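Side-chain contacts in RNA-directed RNA polymerase (Infectious pancreatic necrosis virus, PDB 3ZED), which probably catalyses RNA-templated RNA synthesis from ribonucleoside triphosphates and occurs both free and covalently attached to the viral genome: residues 33-38 with 309-314; 320-325 with 464-469; 332-337 with 438-443; 358-363 with 561-566; 364-367 with 372-375. All coordinates share one frame; numbering follows the deposited sequence.

Interaction 1: residues 33-38 with 309-314; sequences KRFRPA and YTQVDW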
# COMPACT_ATOMS: atom_id res chain seq x y z
N LYS B 33 6.21 2.24 -34.48
CA LYS B 33 5.86 0.83 -34.63
C LYS B 33 5.53 0.22 -33.26
O LYS B 33 6.11 0.63 -32.25
CB LYS B 33 7.01 0.05 -35.30
N ARG B 34 4.57 -0.74 -33.23
CA ARG B 34 4.22 -1.48 -32.02
C ARG B 34 5.46 -2.16 -31.49
O ARG B 34 6.29 -2.64 -32.27
CB ARG B 34 3.16 -2.57 -32.30
CG ARG B 34 1.70 -2.15 -32.21
CD ARG B 34 1.28 -1.54 -30.89
NE ARG B 34 1.29 -2.46 -29.74
CZ ARG B 34 0.26 -3.22 -29.37
NH1 ARG B 34 -0.85 -3.25 -30.10
NH2 ARG B 34 0.34 -3.97 -28.28
N PHE B 35 5.59 -2.19 -30.17
CA PHE B 35 6.71 -2.84 -29.54
C PHE B 35 6.42 -4.32 -29.49
O PHE B 35 5.33 -4.73 -29.07
CB PHE B 35 6.95 -2.25 -28.14
CG PHE B 35 7.94 -3.01 -27.28
CD1 PHE B 35 9.27 -3.14 -27.68
CD2 PHE B 35 7.55 -3.55 -26.07
CE1 PHE B 35 10.19 -3.82 -26.87
CE2 PHE B 35 8.47 -4.22 -25.25
CZ PHE B 35 9.78 -4.35 -25.66
N ARG B 36 7.39 -5.13 -29.96
CA ARG B 36 7.31 -6.58 -29.90
C ARG B 36 8.40 -7.04 -28.94
O ARG B 36 9.58 -6.98 -29.30
CB ARG B 36 7.46 -7.23 -31.29
CG ARG B 36 7.29 -8.76 -31.28
CD ARG B 36 7.11 -9.37 -32.67
NE ARG B 36 5.81 -9.08 -33.31
CZ ARG B 36 4.70 -9.80 -33.17
NH1 ARG B 36 4.67 -10.85 -32.35
NH2 ARG B 36 3.59 -9.46 -33.81
N PRO B 37 8.04 -7.45 -27.71
CA PRO B 37 9.07 -7.91 -26.77
C PRO B 37 9.91 -9.05 -27.37
O PRO B 37 9.39 -9.84 -28.13
CB PRO B 37 8.27 -8.38 -25.55
CG PRO B 37 6.97 -7.65 -25.65
CD PRO B 37 6.68 -7.57 -27.11
N ALA B 38 11.21 -9.07 -27.07
CA ALA B 38 12.13 -10.09 -27.55
C ALA B 38 11.80 -11.44 -26.90
O ALA B 38 11.14 -11.47 -25.86
CB ALA B 38 13.57 -9.69 -27.23
N TYR B 309 6.16 0.49 -18.51
CA TYR B 309 7.59 0.21 -18.49
C TYR B 309 8.29 0.83 -19.68
O TYR B 309 7.68 1.08 -20.71
CB TYR B 309 7.82 -1.31 -18.51
CG TYR B 309 7.33 -2.01 -17.26
CD1 TYR B 309 7.99 -1.83 -16.05
CD2 TYR B 309 6.23 -2.86 -17.29
CE1 TYR B 309 7.55 -2.46 -14.89
CE2 TYR B 309 5.79 -3.50 -16.14
CZ TYR B 309 6.46 -3.31 -14.94
OH TYR B 309 6.05 -3.93 -13.79
N THR B 310 9.60 1.06 -19.54
CA THR B 310 10.46 1.54 -20.62
C THR B 310 10.73 0.33 -21.52
O THR B 310 11.13 -0.71 -21.00
CB THR B 310 11.72 2.19 -20.01
OG1 THR B 310 11.34 3.46 -19.49
CG2 THR B 310 12.82 2.40 -20.98
N GLN B 311 10.46 0.45 -22.84
CA GLN B 311 10.69 -0.64 -23.82
C GLN B 311 12.13 -1.15 -23.77
O GLN B 311 12.35 -2.35 -23.73
CB GLN B 311 10.38 -0.18 -25.24
CG GLN B 311 8.89 0.00 -25.53
CD GLN B 311 8.68 0.58 -26.89
OE1 GLN B 311 9.49 0.43 -27.79
NE2 GLN B 311 7.58 1.26 -27.08
N VAL B 312 13.11 -0.23 -23.73
CA VAL B 312 14.54 -0.55 -23.69
C VAL B 312 14.89 -1.40 -22.43
O VAL B 312 15.80 -2.23 -22.50
CB VAL B 312 15.39 0.75 -23.84
CG1 VAL B 312 16.75 0.66 -23.14
CG2 VAL B 312 15.59 1.10 -25.31
N ASP B 313 14.14 -1.26 -21.32
CA ASP B 313 14.39 -2.01 -20.08
C ASP B 313 13.29 -3.04 -19.79
O ASP B 313 13.20 -3.49 -18.64
CB ASP B 313 14.55 -1.07 -18.87
CG ASP B 313 15.60 0.02 -19.05
OD1 ASP B 313 16.69 -0.29 -19.59
OD2 ASP B 313 15.32 1.18 -18.66
N TRP B 314 12.50 -3.44 -20.81
CA TRP B 314 11.43 -4.44 -20.67
C TRP B 314 11.90 -5.72 -19.97
O TRP B 314 11.18 -6.25 -19.11
CB TRP B 314 10.87 -4.81 -22.04
CG TRP B 314 9.63 -5.64 -22.00
CD1 TRP B 314 9.51 -6.96 -22.33
CD2 TRP B 314 8.30 -5.19 -21.69
NE1 TRP B 314 8.21 -7.37 -22.21
CE2 TRP B 314 7.43 -6.30 -21.84
CE3 TRP B 314 7.76 -3.96 -21.27
CZ2 TRP B 314 6.05 -6.21 -21.62
CZ3 TRP B 314 6.40 -3.88 -21.02
CH2 TRP B 314 5.55 -5.00 -21.19
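F35 packs against Q311 with a face and against W314 with an edge. Above one face of the phenyl ring sits the Q311 methylene, with Q311 CG 3.8 Å from the centroid of the F35 ring and 18° off its normal, a CH-pi contact. The amide of Q311 runs on past the ring root, where Q311 CD comes within 3.5 Å of F35 CB, and the amide and phenyl planes are nearly parallel, 17° apart. The W314 contact is T-shaped: the phenyl edge points at the indole face, F35 CE2 lies 3.7 Å from W314 CD2, and the planes stand at 75°. With F35 CG anti to the backbone N, the ring extends into the angle between these two side chains. P37 completes the tight part at the pyrrole N-H side of the same five-membered ring, its CB 3.5 Å from W314 NE1 in an oblique approach. No hydrogen bond links the two segments, so they are joined by apolar and aromatic contact.

The loose side lies along the rest of 33-38. K33, R36 and A38 are exposed to solvent and turn little or no surface to 309-314. R34 and R36 instead donate to the carbonyls of G118 and H114. P37 and W314 are buried, whereas F35 and Q311 remain partly exposed.

Q311 NE2 donates to L157 O, fixing the amide end on strand 157-160. Q158 of that strand also touches F35, Q311 and W314, so the loop before helix 45-54 is packed against the turn that follows strand 299-310 and against its antiparallel neighbour 157-160.

Interaction 2: residues 320-325 with 464-469; sequences NIWSAP and LKTYGQ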
# COMPACT_ATOMS: atom_id res chain seq x y z
N ASN B 320 7.34 -6.42 -9.06
CA ASN B 320 6.65 -7.61 -8.55
C ASN B 320 5.65 -7.31 -7.47
O ASN B 320 5.93 -6.54 -6.56
CB ASN B 320 7.66 -8.62 -8.02
CG ASN B 320 8.57 -9.17 -9.08
OD1 ASN B 320 8.12 -9.59 -10.14
ND2 ASN B 320 9.87 -9.21 -8.82
N ILE B 321 4.48 -7.98 -7.55
CA ILE B 321 3.48 -7.96 -6.49
C ILE B 321 3.66 -9.28 -5.73
O ILE B 321 3.53 -10.36 -6.32
CB ILE B 321 2.03 -7.74 -6.99
CG1 ILE B 321 1.83 -6.38 -7.72
CG2 ILE B 321 0.99 -8.00 -5.86
CD1 ILE B 321 1.05 -5.22 -7.01
N TRP B 322 3.99 -9.20 -4.44
CA TRP B 322 4.13 -10.38 -3.58
C TRP B 322 2.70 -10.71 -3.15
O TRP B 322 2.12 -10.03 -2.30
CB TRP B 322 5.05 -10.06 -2.42
CG TRP B 322 5.51 -11.25 -1.62
CD1 TRP B 322 6.67 -11.95 -1.79
CD2 TRP B 322 4.87 -11.80 -0.45
NE1 TRP B 322 6.79 -12.90 -0.80
CE2 TRP B 322 5.70 -12.84 0.03
CE3 TRP B 322 3.67 -11.51 0.24
CZ2 TRP B 322 5.37 -13.59 1.16
CZ3 TRP B 322 3.35 -12.25 1.36
CH2 TRP B 322 4.19 -13.28 1.81
N SER B 323 2.09 -11.67 -3.85
CA SER B 323 0.69 -11.94 -3.62
C SER B 323 0.50 -12.92 -2.46
O SER B 323 0.62 -14.14 -2.60
CB SER B 323 0.03 -12.40 -4.92
OG SER B 323 -1.38 -12.38 -4.77
N ALA B 324 0.22 -12.35 -1.28
CA ALA B 324 0.03 -13.04 -0.01
C ALA B 324 -1.11 -14.02 -0.05
O ALA B 324 -2.19 -13.69 -0.56
CB ALA B 324 -0.25 -12.03 1.11
N PRO B 325 -0.90 -15.23 0.53
CA PRO B 325 -2.00 -16.19 0.66
C PRO B 325 -3.20 -15.54 1.37
O PRO B 325 -3.01 -14.80 2.33
CB PRO B 325 -1.39 -17.29 1.52
CG PRO B 325 0.07 -17.21 1.23
CD PRO B 325 0.33 -15.75 1.17
N LEU B 464 11.72 -19.10 -4.17
CA LEU B 464 12.80 -18.14 -4.03
C LEU B 464 12.72 -17.36 -2.74
O LEU B 464 11.64 -17.14 -2.24
CB LEU B 464 12.77 -17.15 -5.21
CG LEU B 464 12.74 -17.79 -6.60
CD1 LEU B 464 12.47 -16.77 -7.68
CD2 LEU B 464 14.00 -18.65 -6.87
N LYS B 465 13.87 -16.91 -2.24
CA LYS B 465 13.95 -16.05 -1.07
C LYS B 465 13.39 -14.67 -1.41
O LYS B 465 13.57 -14.20 -2.54
CB LYS B 465 15.43 -15.91 -0.62
CG LYS B 465 15.63 -15.17 0.70
CD LYS B 465 15.12 -16.03 1.88
CE LYS B 465 15.16 -15.25 3.16
NZ LYS B 465 14.55 -16.01 4.26
N THR B 466 12.68 -14.05 -0.46
CA THR B 466 12.23 -12.66 -0.58
C THR B 466 13.19 -11.83 0.27
O THR B 466 13.52 -12.21 1.40
CB THR B 466 10.76 -12.50 -0.14
OG1 THR B 466 9.94 -13.27 -1.02
CG2 THR B 466 10.28 -11.04 -0.18
N TYR B 467 13.69 -10.72 -0.29
CA TYR B 467 14.54 -9.77 0.44
C TYR B 467 13.66 -8.52 0.77
O TYR B 467 13.13 -7.88 -0.15
CB TYR B 467 15.81 -9.43 -0.34
CG TYR B 467 16.75 -10.62 -0.50
CD1 TYR B 467 16.62 -11.50 -1.58
CD2 TYR B 467 17.73 -10.89 0.45
CE1 TYR B 467 17.48 -12.59 -1.73
CE2 TYR B 467 18.61 -11.98 0.30
CZ TYR B 467 18.47 -12.84 -0.79
OH TYR B 467 19.31 -13.93 -0.96
N GLY B 468 13.45 -8.28 2.06
CA GLY B 468 12.59 -7.20 2.54
C GLY B 468 11.14 -7.64 2.65
O GLY B 468 10.87 -8.85 2.65
N GLN B 469 10.20 -6.67 2.71
CA GLN B 469 8.78 -7.00 2.83
C GLN B 469 8.19 -7.23 1.44
O GLN B 469 8.58 -6.59 0.47
CB GLN B 469 7.98 -5.95 3.61
CG GLN B 469 7.81 -4.60 2.90
CD GLN B 469 6.70 -3.75 3.47
OE1 GLN B 469 5.73 -4.24 4.07
NE2 GLN B 469 6.84 -2.44 3.31
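Within a mixed five-stranded sheet, W322 of strand 320-323 reaches T466, which follows directly on strand 462-465 at the end of a beta hairpin with 456-459. These two side chains alone make the contact, and only 89 Å² is buried between the segments. The atoms that meet are the indole N-H and the threonine hydroxyl: W322 NE1 donates to T466 OG1 at 3.2 Å, with the acceptor at the edge of the ring and near its plane. The angle at hydrogen, 132°, is well short of straight, and the bond is weak.

The bend has a likely cause. W322 NE1 also donates to S456 O, its stronger partner, which is consistent with a single N-H shared between two acceptors. Both residues are buried, so the indole nitrogen is satisfied inside the protein. The indole is directed across the gap because its CG is anti to the backbone N (chi1 -168°). On the threonine side the methyl stays farther off than the hydroxyl, T466 CG2 being 4.0 Å from W322 NE1.

C457, on strand 456-459 of the hairpin, touches both W322 and T466. The W322 side chain is about 8 Å from that of L249, in the predicted GTP-binding loop. The contact is thus a tryptophan side chain crossing from one strand of a mixed sheet to the end of a beta hairpin in that sheet with which its strand does not pair.

Interaction 3: residues 332-337 with 438-443; sequences LSMVST and PTWATF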
# COMPACT_ATOMS: atom_id res chain seq x y z
N LEU B 332 -3.63 -10.62 9.07
CA LEU B 332 -2.90 -9.36 9.16
C LEU B 332 -3.86 -8.16 9.14
O LEU B 332 -3.71 -7.23 9.94
CB LEU B 332 -1.88 -9.21 7.99
CG LEU B 332 -0.63 -10.09 7.98
CD1 LEU B 332 0.19 -9.82 6.76
CD2 LEU B 332 0.22 -9.87 9.22
N SER B 333 -4.85 -8.19 8.22
CA SER B 333 -5.84 -7.13 8.00
C SER B 333 -6.74 -6.96 9.20
O SER B 333 -7.19 -5.85 9.43
CB SER B 333 -6.66 -7.38 6.74
OG SER B 333 -5.79 -7.36 5.62
N MET B 334 -6.96 -8.04 9.99
CA MET B 334 -7.74 -7.98 11.22
C MET B 334 -7.03 -7.09 12.29
O MET B 334 -7.69 -6.53 13.15
CB MET B 334 -7.99 -9.39 11.77
CG MET B 334 -9.13 -10.09 11.10
SD MET B 334 -9.25 -11.85 11.54
CE MET B 334 -9.80 -11.74 13.24
N VAL B 335 -5.70 -6.95 12.21
CA VAL B 335 -4.92 -6.13 13.16
C VAL B 335 -4.89 -4.65 12.67
O VAL B 335 -5.12 -3.73 13.46
CB VAL B 335 -3.48 -6.70 13.37
CG1 VAL B 335 -2.67 -5.85 14.36
CG2 VAL B 335 -3.52 -8.17 13.81
N SER B 336 -4.60 -4.43 11.39
CA SER B 336 -4.42 -3.08 10.85
C SER B 336 -5.70 -2.32 10.49
O SER B 336 -5.82 -1.16 10.90
CB SER B 336 -3.51 -3.11 9.63
OG SER B 336 -3.98 -4.02 8.66
N THR B 337 -6.62 -2.92 9.71
CA THR B 337 -7.77 -2.22 9.16
C THR B 337 -8.74 -1.66 10.23
O THR B 337 -9.13 -0.52 10.03
CB THR B 337 -8.48 -3.01 8.05
OG1 THR B 337 -9.03 -4.21 8.58
CG2 THR B 337 -7.55 -3.37 6.89
N PRO B 438 -3.34 -13.54 24.64
CA PRO B 438 -1.97 -13.99 24.34
C PRO B 438 -1.79 -14.60 22.94
O PRO B 438 -0.74 -14.39 22.32
CB PRO B 438 -1.69 -15.02 25.44
CG PRO B 438 -2.55 -14.58 26.57
CD PRO B 438 -3.84 -14.18 25.88
N THR B 439 -2.79 -15.34 22.43
CA THR B 439 -2.71 -15.95 21.09
C THR B 439 -2.50 -14.89 20.00
O THR B 439 -1.63 -15.06 19.15
CB THR B 439 -3.96 -16.79 20.81
OG1 THR B 439 -3.98 -17.86 21.74
CG2 THR B 439 -4.02 -17.34 19.38
N TRP B 440 -3.28 -13.80 20.06
CA TRP B 440 -3.17 -12.75 19.05
C TRP B 440 -1.90 -11.90 19.24
O TRP B 440 -1.34 -11.44 18.25
CB TRP B 440 -4.42 -11.89 18.99
CG TRP B 440 -5.43 -12.48 18.05
CD1 TRP B 440 -6.43 -13.37 18.36
CD2 TRP B 440 -5.47 -12.32 16.63
NE1 TRP B 440 -7.13 -13.70 17.22
CE2 TRP B 440 -6.56 -13.07 16.14
CE3 TRP B 440 -4.69 -11.58 15.71
CZ2 TRP B 440 -6.88 -13.14 14.78
CZ3 TRP B 440 -5.04 -11.61 14.37
CH2 TRP B 440 -6.12 -12.39 13.92
N ALA B 441 -1.40 -11.76 20.49
CA ALA B 441 -0.12 -11.08 20.78
C ALA B 441 1.03 -11.91 20.18
O ALA B 441 1.97 -11.34 19.65
CB ALA B 441 0.07 -10.91 22.29
N THR B 442 0.91 -13.26 20.21
CA THR B 442 1.90 -14.20 19.65
C THR B 442 1.91 -14.08 18.13
O THR B 442 2.98 -13.98 17.53
CB THR B 442 1.59 -15.64 20.10
OG1 THR B 442 1.55 -15.65 21.53
CG2 THR B 442 2.62 -16.66 19.60
N PHE B 443 0.72 -14.10 17.50
CA PHE B 443 0.64 -13.98 16.05
C PHE B 443 1.23 -12.66 15.62
O PHE B 443 2.13 -12.66 14.79
CB PHE B 443 -0.80 -14.11 15.53
CG PHE B 443 -0.91 -13.80 14.06
CD1 PHE B 443 -0.33 -14.64 13.10
CD2 PHE B 443 -1.52 -12.63 13.62
CE1 PHE B 443 -0.39 -14.33 11.73
CE2 PHE B 443 -1.56 -12.30 12.25
CZ PHE B 443 -0.99 -13.16 11.32
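M334 and W440 join the helical segments 332-337 and 438-443, whose axes are 11.7 Å apart at closest and nearly perpendicular, at 97°. Large side chains bridge this wide spacing, the indole above all. Its outer six-membered rim meets both M334 and V335. The methionine methyl makes the nearest approach, M334 CE lying 3.6 Å from W440 CZ2. M334 SD stands 5.1 Å from the centroid of the six-membered ring and 66° off its normal, an oblique Met-aromatic contact. A bend at the last torsion (chi3 70°) brings that methyl to the ring. V335 runs past the indole in the opposite direction and offers one branch, V335 CG2 being 3.8 Å from W440 CZ3.

A second, looser pair lies one helical turn along 438-443, where L332 CD2 is 4.1 Å from F443 CZ. Every one of the five touching residues is buried, and no hydrogen bond crosses. The polar end of the indole is satisfied by another residue, W440 NE1 donating to W219 O. M419 touches L332 and V335, while I271 touches W440 and F443. The geometry is that of a near-orthogonal helix crossing with a Met-aromatic contact in its apolar interface.

Interaction 4: residues 358-363 with 561-566; sequences FSPFHG and LGWSAI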
# COMPACT_ATOMS: atom_id res chain seq x y z
N PHE B 358 -4.87 11.41 2.39
CA PHE B 358 -4.93 12.71 1.70
C PHE B 358 -5.55 12.59 0.32
O PHE B 358 -5.25 11.66 -0.42
CB PHE B 358 -3.54 13.35 1.57
CG PHE B 358 -3.45 14.55 0.64
CD1 PHE B 358 -3.88 15.80 1.04
CD2 PHE B 358 -2.91 14.42 -0.64
CE1 PHE B 358 -3.79 16.90 0.19
CE2 PHE B 358 -2.81 15.52 -1.49
CZ PHE B 358 -3.22 16.76 -1.06
N SER B 359 -6.37 13.57 -0.02
CA SER B 359 -6.94 13.76 -1.35
C SER B 359 -6.66 15.20 -1.77
O SER B 359 -6.92 16.12 -0.98
CB SER B 359 -8.44 13.47 -1.35
OG SER B 359 -8.96 13.80 -2.63
N PRO B 360 -6.13 15.45 -3.00
CA PRO B 360 -5.88 16.86 -3.39
C PRO B 360 -7.17 17.57 -3.81
O PRO B 360 -7.20 18.79 -3.92
CB PRO B 360 -4.90 16.72 -4.57
CG PRO B 360 -5.26 15.38 -5.20
CD PRO B 360 -5.75 14.49 -4.07
N PHE B 361 -8.23 16.78 -4.06
CA PHE B 361 -9.52 17.30 -4.49
C PHE B 361 -10.30 17.87 -3.30
O PHE B 361 -9.88 17.74 -2.15
CB PHE B 361 -10.31 16.21 -5.24
CG PHE B 361 -9.62 15.88 -6.55
CD1 PHE B 361 -9.62 16.79 -7.61
CD2 PHE B 361 -8.92 14.69 -6.70
CE1 PHE B 361 -8.93 16.52 -8.79
CE2 PHE B 361 -8.24 14.42 -7.87
CZ PHE B 361 -8.25 15.33 -8.91
N HIS B 362 -11.39 18.60 -3.60
CA HIS B 362 -12.26 19.22 -2.60
C HIS B 362 -11.46 20.14 -1.64
O HIS B 362 -11.68 20.16 -0.42
CB HIS B 362 -13.08 18.12 -1.85
CG HIS B 362 -13.97 17.38 -2.80
ND1 HIS B 362 -13.66 16.09 -3.20
CD2 HIS B 362 -15.05 17.81 -3.50
CE1 HIS B 362 -14.57 15.77 -4.12
NE2 HIS B 362 -15.43 16.77 -4.33
N GLY B 363 -10.53 20.89 -2.24
CA GLY B 363 -9.68 21.85 -1.55
C GLY B 363 -8.45 21.33 -0.86
O GLY B 363 -7.76 22.12 -0.21
N LEU B 561 2.37 13.13 -4.14
CA LEU B 561 1.64 11.89 -4.43
C LEU B 561 1.15 11.89 -5.90
O LEU B 561 0.06 11.40 -6.20
CB LEU B 561 0.48 11.63 -3.42
CG LEU B 561 0.83 11.75 -1.92
CD1 LEU B 561 -0.36 11.42 -1.06
CD2 LEU B 561 2.00 10.87 -1.55
N GLY B 562 1.98 12.44 -6.80
CA GLY B 562 1.70 12.53 -8.23
C GLY B 562 0.95 13.76 -8.71
O GLY B 562 0.59 13.83 -9.88
N TRP B 563 0.73 14.74 -7.83
CA TRP B 563 -0.01 15.95 -8.21
C TRP B 563 0.82 17.23 -8.14
O TRP B 563 1.64 17.42 -7.24
CB TRP B 563 -1.24 16.14 -7.28
CG TRP B 563 -2.15 14.95 -7.23
CD1 TRP B 563 -2.15 13.96 -6.29
CD2 TRP B 563 -3.12 14.58 -8.22
NE1 TRP B 563 -3.10 13.01 -6.61
CE2 TRP B 563 -3.69 13.35 -7.80
CE3 TRP B 563 -3.59 15.18 -9.41
CZ2 TRP B 563 -4.72 12.72 -8.52
CZ3 TRP B 563 -4.61 14.55 -10.11
CH2 TRP B 563 -5.15 13.33 -9.68
N SER B 564 0.57 18.12 -9.11
CA SER B 564 1.10 19.49 -9.19
C SER B 564 -0.02 20.44 -8.82
O SER B 564 -1.20 20.03 -8.82
CB SER B 564 1.61 19.81 -10.59
OG SER B 564 2.70 18.99 -10.97
N ALA B 565 0.32 21.69 -8.50
CA ALA B 565 -0.67 22.70 -8.12
C ALA B 565 -0.70 23.81 -9.17
O ALA B 565 0.35 24.29 -9.61
CB ALA B 565 -0.33 23.27 -6.75
N ILE B 566 -1.90 24.21 -9.56
CA ILE B 566 -2.12 25.26 -10.53
C ILE B 566 -3.04 26.27 -9.83
O ILE B 566 -3.89 25.85 -9.05
CB ILE B 566 -2.70 24.59 -11.83
CG1 ILE B 566 -1.59 24.25 -12.86
CG2 ILE B 566 -3.94 25.22 -12.45
CD1 ILE B 566 -0.88 25.43 -13.57
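P360 and W563 bring their CA atoms to 7.6 Å, with the irregular loop 358-363 running beside the start of strand 563-568. The strand belongs to a beta hairpin with 556-560, and L561 and G562 form its tight turn, both with positive phi in the manner of a type I' turn.

W563 is the centre of the contact, and two loop residues share one face of its indole. P360 CG stands over the five-membered ring, 3.5 Å from its centroid and only 7° off the normal, so this carbon sits almost squarely over the ring in a CH-pi contact. F361 takes the six-membered ring with its edge: the phenyl and indole planes are 82° apart, the centroids 5.2 Å, a T-shaped pair. Consecutive residues thus use both rings of the indole, one through an aliphatic carbon and the other through an aromatic rim. F361 gets there although its first bond does not aim at the strand; with CG anti to the carbonyl carbon, the ring end swings nearer.

The turn adds a thinner contact, in which L561 CD1 meets the F358 ring obliquely. All of these contacts are apolar, and no hydrogen bond crosses the segments. P576, on the third strand of this antiparallel sheet, touches P360, F361 and W563 together, while M365 of the helix that follows the loop also packs on W563. P360, F361 and W563 are buried. At the outer rim of the indole, F361 CE2 lies 3.7 Å from W563 CH2.

Interaction 5: residues 364-367 with 372-375; sequences GMDR and IRDS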
# COMPACT_ATOMS: atom_id res chain seq x y z
N GLY B 364 -8.17 20.02 -0.97
CA GLY B 364 -7.00 19.37 -0.35
C GLY B 364 -5.67 20.01 -0.74
O GLY B 364 -4.84 20.33 0.12
N MET B 365 -5.45 20.21 -2.06
CA MET B 365 -4.25 20.85 -2.59
C MET B 365 -4.14 22.33 -2.08
O MET B 365 -3.05 22.74 -1.66
CB MET B 365 -4.22 20.79 -4.13
CG MET B 365 -2.94 21.40 -4.73
SD MET B 365 -1.44 20.55 -4.17
CE MET B 365 -1.37 19.25 -5.35
N ASP B 366 -5.25 23.08 -2.06
CA ASP B 366 -5.19 24.44 -1.54
C ASP B 366 -4.81 24.46 -0.05
O ASP B 366 -4.05 25.35 0.35
CB ASP B 366 -6.49 25.22 -1.77
CG ASP B 366 -6.28 26.71 -1.53
OD1 ASP B 366 -5.38 27.31 -2.19
OD2 ASP B 366 -6.98 27.27 -0.66
N ARG B 367 -5.30 23.48 0.75
CA ARG B 367 -4.93 23.34 2.19
C ARG B 367 -3.41 23.13 2.33
O ARG B 367 -2.78 23.77 3.17
CB ARG B 367 -5.70 22.19 2.87
CG ARG B 367 -7.17 22.50 3.06
CD ARG B 367 -7.82 21.50 3.99
NE ARG B 367 -9.16 21.92 4.40
CZ ARG B 367 -9.75 21.56 5.53
NH1 ARG B 367 -9.13 20.77 6.40
NH2 ARG B 367 -10.97 22.00 5.82
N ILE B 372 2.18 25.32 3.11
CA ILE B 372 3.47 25.64 2.49
C ILE B 372 3.75 27.15 2.55
O ILE B 372 4.84 27.56 2.97
CB ILE B 372 3.57 25.07 1.04
CG1 ILE B 372 3.72 23.52 1.07
CG2 ILE B 372 4.71 25.75 0.23
CD1 ILE B 372 3.56 22.83 -0.34
N ARG B 373 2.77 27.98 2.14
CA ARG B 373 2.90 29.44 2.10
C ARG B 373 3.14 30.02 3.50
O ARG B 373 4.01 30.87 3.65
CB ARG B 373 1.69 30.11 1.42
CG ARG B 373 1.73 29.96 -0.11
CD ARG B 373 0.52 30.60 -0.78
NE ARG B 373 -0.64 29.70 -0.77
CZ ARG B 373 -1.87 30.02 -1.17
NH1 ARG B 373 -2.13 31.25 -1.62
NH2 ARG B 373 -2.85 29.12 -1.12
N ASP B 374 2.41 29.53 4.53
CA ASP B 374 2.58 29.97 5.91
C ASP B 374 3.99 29.61 6.41
O ASP B 374 4.62 30.44 7.07
CB ASP B 374 1.49 29.39 6.84
CG ASP B 374 0.07 29.92 6.60
OD1 ASP B 374 -0.12 30.74 5.65
OD2 ASP B 374 -0.86 29.50 7.33
N SER B 375 4.50 28.43 6.04
CA SER B 375 5.84 27.99 6.41
C SER B 375 6.89 28.94 5.85
O SER B 375 7.76 29.40 6.60
CB SER B 375 6.11 26.57 5.94
OG SER B 375 5.47 25.65 6.82
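D366 and R373 lie seven residues apart on one helix, 364-377, and their charged ends make a salt bridge along its surface. The ionic part is a single pairing: D366 OD1 is 3.3 Å from R373 NH2. The carboxylate oxygen comes at the edge of the guanidinium, near its plane, yet the two flat groups are turned 64° against each other. This is not the coplanar, two-pronged pairing, and the contact qualifies as ionic without a hydrogen bond. Two turns of helix are a long span for such a pair, and the arginine bridges most of it. Its CG is beside the backbone N (chi1 -76°), which sends the chain back toward the start of the helix, and a bend at chi3 (-83°) then brings NH2 to the aspartate.

The hydrogen bonds hold the two ends individually. D366 OD1 accepts from the backbone N of F574, its strongest polar partner, so the oxygen facing the arginine is already anchored to strand 573-578. R373 NE makes a weak bond to M369 O, one turn back on the same helix.

Van der Waals contacts surround the pair: R373 touches F574 and, on helix 524-533, I528, and D366 touches M573.

Both residues are only partly exposed, at the surface of the chain. One oxygen serving an N-H and a cation would tend to favour the ionised carboxylate, and the position of D366 in the first turn, where backbone N-H groups gather, should add to that. The geometry is consistent with the arginine as a secondary, electrostatic partner of a carboxylate held chiefly by the F574 N-H.

From the N terminus, interaction 1 comes first, closing a long loop from 33-38 to 309-314 before any other opens. Interaction 2 then opens at 320-325, on the strand next in the same mixed sheet, and closes at 464-469. Inside its span lies interaction 3, tying helix 326-340 to helix 438-452. Interaction 4 opens at 358-363 and closes only at 561-566, crossing both 2 and 3 and linking the palm range to the hairpin at the thumb range. Interaction 5, wholly within helix 364-377, sits inside the spans of 2, 3 and 4. It adjoins interaction 4 directly: P360 O and M365 N are 2.9 Å apart, a probable hydrogen bond.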